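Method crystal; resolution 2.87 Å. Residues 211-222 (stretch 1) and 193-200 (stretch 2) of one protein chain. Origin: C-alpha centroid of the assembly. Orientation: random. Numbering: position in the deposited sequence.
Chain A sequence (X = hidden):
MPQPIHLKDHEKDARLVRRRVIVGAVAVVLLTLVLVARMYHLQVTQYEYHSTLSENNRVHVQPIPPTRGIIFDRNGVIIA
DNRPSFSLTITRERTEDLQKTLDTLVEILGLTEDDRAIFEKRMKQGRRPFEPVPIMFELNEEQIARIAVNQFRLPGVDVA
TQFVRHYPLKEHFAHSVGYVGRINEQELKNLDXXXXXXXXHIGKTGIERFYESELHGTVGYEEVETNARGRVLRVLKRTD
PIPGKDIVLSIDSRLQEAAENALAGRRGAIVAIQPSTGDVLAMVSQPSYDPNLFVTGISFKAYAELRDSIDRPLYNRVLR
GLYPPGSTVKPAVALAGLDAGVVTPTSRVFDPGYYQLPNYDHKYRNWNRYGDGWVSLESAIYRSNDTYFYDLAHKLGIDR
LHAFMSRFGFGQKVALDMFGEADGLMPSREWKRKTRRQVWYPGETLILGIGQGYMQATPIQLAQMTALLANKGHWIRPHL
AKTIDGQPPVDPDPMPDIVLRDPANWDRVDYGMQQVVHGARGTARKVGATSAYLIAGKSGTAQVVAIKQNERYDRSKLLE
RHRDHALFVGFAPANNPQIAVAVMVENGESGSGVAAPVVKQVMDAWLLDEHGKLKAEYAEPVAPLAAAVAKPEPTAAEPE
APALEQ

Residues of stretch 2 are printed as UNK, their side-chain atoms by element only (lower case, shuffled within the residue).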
# COMPACT_ATOMS: atom_id res chain seq x y z
N TYR A 211 -1.76 4.96 -18.42
CA TYR A 211 -1.17 4.50 -19.66
C TYR A 211 -2.11 4.67 -20.85
O TYR A 211 -2.11 3.86 -21.78
CB TYR A 211 -0.74 3.04 -19.53
CG TYR A 211 0.43 2.82 -18.59
CD1 TYR A 211 1.69 3.31 -18.89
CD2 TYR A 211 0.26 2.12 -17.40
CE1 TYR A 211 2.76 3.11 -18.04
CE2 TYR A 211 1.32 1.92 -16.54
CZ TYR A 211 2.57 2.41 -16.87
OH TYR A 211 3.63 2.21 -16.02
N GLU A 212 -2.94 5.72 -20.82
CA GLU A 212 -3.85 5.97 -21.93
C GLU A 212 -3.09 6.19 -23.23
O GLU A 212 -3.53 5.74 -24.29
CB GLU A 212 -4.74 7.18 -21.61
CG GLU A 212 -5.54 7.69 -22.79
CD GLU A 212 -6.59 6.70 -23.26
OE1 GLU A 212 -7.29 6.13 -22.40
OE2 GLU A 212 -6.71 6.49 -24.49
N SER A 213 -1.96 6.90 -23.17
CA SER A 213 -1.14 7.11 -24.35
C SER A 213 -0.76 5.78 -25.00
O SER A 213 -1.00 5.56 -26.19
CB SER A 213 0.11 7.91 -23.99
OG SER A 213 -0.19 8.89 -23.01
N GLU A 214 -0.16 4.88 -24.22
CA GLU A 214 0.31 3.60 -24.76
C GLU A 214 -0.86 2.72 -25.19
O GLU A 214 -0.79 2.05 -26.22
CB GLU A 214 1.19 2.88 -23.74
CG GLU A 214 2.50 3.59 -23.44
CD GLU A 214 2.34 4.78 -22.51
OE1 GLU A 214 1.22 4.98 -21.98
OE2 GLU A 214 3.32 5.52 -22.31
N LEU A 215 -1.94 2.71 -24.40
CA LEU A 215 -3.09 1.87 -24.73
C LEU A 215 -3.87 2.37 -25.93
O LEU A 215 -4.62 1.61 -26.53
CB LEU A 215 -4.02 1.76 -23.52
CG LEU A 215 -3.56 0.88 -22.36
CD1 LEU A 215 -4.41 1.14 -21.12
CD2 LEU A 215 -3.60 -0.59 -22.74
N HIS A 216 -3.70 3.65 -26.30
CA HIS A 216 -4.49 4.21 -27.39
C HIS A 216 -3.96 3.74 -28.74
O HIS A 216 -4.58 2.90 -29.41
CB HIS A 216 -4.48 5.74 -27.30
CG HIS A 216 -5.28 6.42 -28.37
ND1 HIS A 216 -4.72 7.30 -29.27
CD2 HIS A 216 -6.60 6.35 -28.67
CE1 HIS A 216 -5.66 7.74 -30.09
NE2 HIS A 216 -6.81 7.18 -29.75
N GLY A 217 -2.82 4.27 -29.16
CA GLY A 217 -2.23 3.93 -30.44
C GLY A 217 -2.28 5.09 -31.42
O GLY A 217 -2.39 6.26 -31.06
N THR A 218 -2.21 4.73 -32.70
CA THR A 218 -2.25 5.70 -33.79
C THR A 218 -3.35 5.32 -34.76
O THR A 218 -3.65 4.13 -34.95
CB THR A 218 -0.90 5.78 -34.53
OG1 THR A 218 -0.55 4.48 -35.03
CG2 THR A 218 0.19 6.28 -33.60
N VAL A 219 -3.94 6.33 -35.39
CA VAL A 219 -5.03 6.11 -36.33
C VAL A 219 -4.48 5.80 -37.71
O VAL A 219 -3.35 6.17 -38.07
CB VAL A 219 -5.98 7.32 -36.39
CG1 VAL A 219 -6.97 7.29 -35.24
CG2 VAL A 219 -5.19 8.61 -36.40
N GLY A 220 -5.29 5.11 -38.51
CA GLY A 220 -5.02 4.89 -39.91
C GLY A 220 -5.92 5.73 -40.80
O GLY A 220 -6.70 6.56 -40.34
N TYR A 221 -5.80 5.49 -42.11
CA TYR A 221 -6.55 6.26 -43.09
C TYR A 221 -6.90 5.37 -44.28
O TYR A 221 -6.02 4.71 -44.84
CB TYR A 221 -5.77 7.49 -43.55
CG TYR A 221 -5.57 8.52 -42.46
CD1 TYR A 221 -4.38 8.58 -41.75
CD2 TYR A 221 -6.57 9.43 -42.14
CE1 TYR A 221 -4.19 9.52 -40.75
CE2 TYR A 221 -6.39 10.37 -41.14
CZ TYR A 221 -5.20 10.41 -40.45
OH TYR A 221 -5.01 11.34 -39.46
N GLU A 222 -8.17 5.37 -44.66
CA GLU A 222 -8.63 4.62 -45.82
C GLU A 222 -8.25 5.35 -47.11
O GLU A 222 -8.85 6.36 -47.46
CB GLU A 222 -10.15 4.41 -45.78
CG GLU A 222 -10.57 3.22 -44.93
CD GLU A 222 -12.06 2.92 -45.04
OE1 GLU A 222 -12.41 1.72 -45.14
OE2 GLU A 222 -12.86 3.87 -45.04
N UNK A 193 -6.58 16.16 -32.16
CA UNK A 193 -7.75 15.91 -33.03
C UNK A 193 -7.45 14.94 -34.15
O UNK A 193 -8.39 14.45 -34.79
c UNK A 193 -6.18 17.58 -32.16
c UNK A 193 -6.84 18.11 -33.40
c UNK A 193 -8.09 17.31 -33.57
N UNK A 194 -6.18 14.64 -34.40
CA UNK A 194 -5.76 13.75 -35.48
C UNK A 194 -5.75 12.32 -34.94
O UNK A 194 -6.46 11.45 -35.45
c UNK A 194 -4.43 15.54 -36.65
c UNK A 194 -3.09 16.06 -37.10
c UNK A 194 -4.38 14.14 -36.04
c UNK A 194 -3.91 13.12 -37.06
N UNK A 195 -4.93 12.08 -33.92
CA UNK A 195 -4.74 10.72 -33.43
C UNK A 195 -5.99 10.19 -32.74
O UNK A 195 -6.24 8.98 -32.79
c UNK A 195 -2.76 9.38 -32.58
o UNK A 195 -1.78 9.31 -33.31
c UNK A 195 -3.55 10.67 -32.46
n UNK A 195 -3.19 8.36 -31.85
N UNK A 196 -6.76 11.05 -32.10
CA UNK A 196 -7.98 10.64 -31.43
C UNK A 196 -9.23 10.80 -32.29
O UNK A 196 -10.34 10.69 -31.78
c UNK A 196 -7.43 9.32 -27.01
c UNK A 196 -5.37 10.24 -27.80
c UNK A 196 -7.42 10.73 -28.97
o UNK A 196 -5.40 8.86 -25.86
c UNK A 196 -8.10 9.94 -28.05
c UNK A 196 -8.14 11.40 -30.11
c UNK A 196 -6.04 10.85 -28.83
c UNK A 196 -6.07 9.47 -26.89
N UNK A 197 -9.06 11.07 -33.59
CA UNK A 197 -10.20 11.03 -34.49
C UNK A 197 -10.76 9.62 -34.57
O UNK A 197 -10.00 8.65 -34.69
o UNK A 197 -10.91 12.01 -36.60
c UNK A 197 -9.79 11.52 -35.88
N UNK A 198 -12.08 9.50 -34.49
CA UNK A 198 -12.73 8.21 -34.40
C UNK A 198 -12.64 7.54 -33.05
O UNK A 198 -13.25 6.49 -32.86
N UNK A 199 -11.89 8.12 -32.11
CA UNK A 199 -11.80 7.60 -30.74
C UNK A 199 -12.72 8.46 -29.87
O UNK A 199 -12.42 9.63 -29.61
o UNK A 199 -9.56 6.71 -30.97
c UNK A 199 -10.37 7.64 -30.23
c UNK A 199 -10.32 7.27 -28.75
N UNK A 200 -13.83 7.87 -29.44
CA UNK A 200 -14.85 8.58 -28.69
C UNK A 200 -14.82 8.27 -27.20
O UNK A 200 -15.69 8.74 -26.46
c UNK A 200 -17.36 9.16 -32.61
n UNK A 200 -17.38 8.41 -31.52
n UNK A 200 -16.45 10.11 -32.44
c UNK A 200 -16.46 8.90 -30.62
c UNK A 200 -15.88 9.97 -31.21
c UNK A 200 -16.23 8.27 -29.27

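Position 193 has three side-chain carbons that close a ring onto the backbone N. It does not reach stretch 1. This ring is proline, Pro193.

Position 194 carries four carbons, forked at the first, with one arm two carbons long. The short arm of the fork lies beside Tyr221 OH. The branching at CB identifies Ile194. Ile194 CG2 is 3.2 Å from Tyr221 OH. Its backbone O is 3.3 Å from Val219 CG2.

Position 195 has two carbons, the second bearing one O and one N. Its N points at Gly217 O and lies near the His216 ring. That is a short amide, so the residue is Asn195. Its ND2 donates a very short hydrogen bond to Gly217 O, at 2.4 Å. The backbone O of Asn195 meets Val219 CG1 at 3.1 Å and His216 CE1 at 3.0 Å, the latter near the imidazole plane.

Position 196 shows one carbon, then a ring of six carbons bearing one O. The ring lies over one face of the His216 ring. A six-membered ring with a hydroxyl is tyrosine, Tyr196. Its CA-to-CB bond points away from stretch 1, but the end of the side chain comes nearer. The OH donates a hydrogen bond to Glu212 OE2, 3.0 Å away.

Position 197 has one carbon and one O. Its side chain makes no close contact with stretch 1. It is Ser197. Ser197 CB comes no nearer than 5.1 Å, to Val219 CG1. Contact is through the backbone: Ser197 O is 3.4 Å from Val219 CG1. Ser197 N bonds to Ile194 O at 3.2 Å, closing a type I turn.

Position 198 has no side-chain atoms and makes no contact. It is Gly198, and its phi of 75° favours glycine.

Position 199 has one carbon carrying one O and one carbon. Its O meets His216 NE2. This is Thr199. Its OG1 and His216 NE2 are hydrogen-bonded at 3.0 Å; either could be the donor. Thr199 N bonds to Tyr196 O at 3.0 Å, closing a type II turn.

Position 200 has one carbon, then a five-membered ring of three carbons and two nitrogens, out of reach of stretch 1. It is His200.

The contact centres on His216, in the helix. Its ring stacks face to face on Tyr196, with planes at 5°, while Thr199 binds at its edge. Two overlapping turns place Tyr196 and Thr199 at the same imidazole. Glu212, one helical turn earlier, holds the tyrosine hydroxyl. Further along, Asn195 ties down the Gly217 carbonyl, and Val219 packs against the backbone of the first turn.

Stretch 2 193-200: PINYSGTH
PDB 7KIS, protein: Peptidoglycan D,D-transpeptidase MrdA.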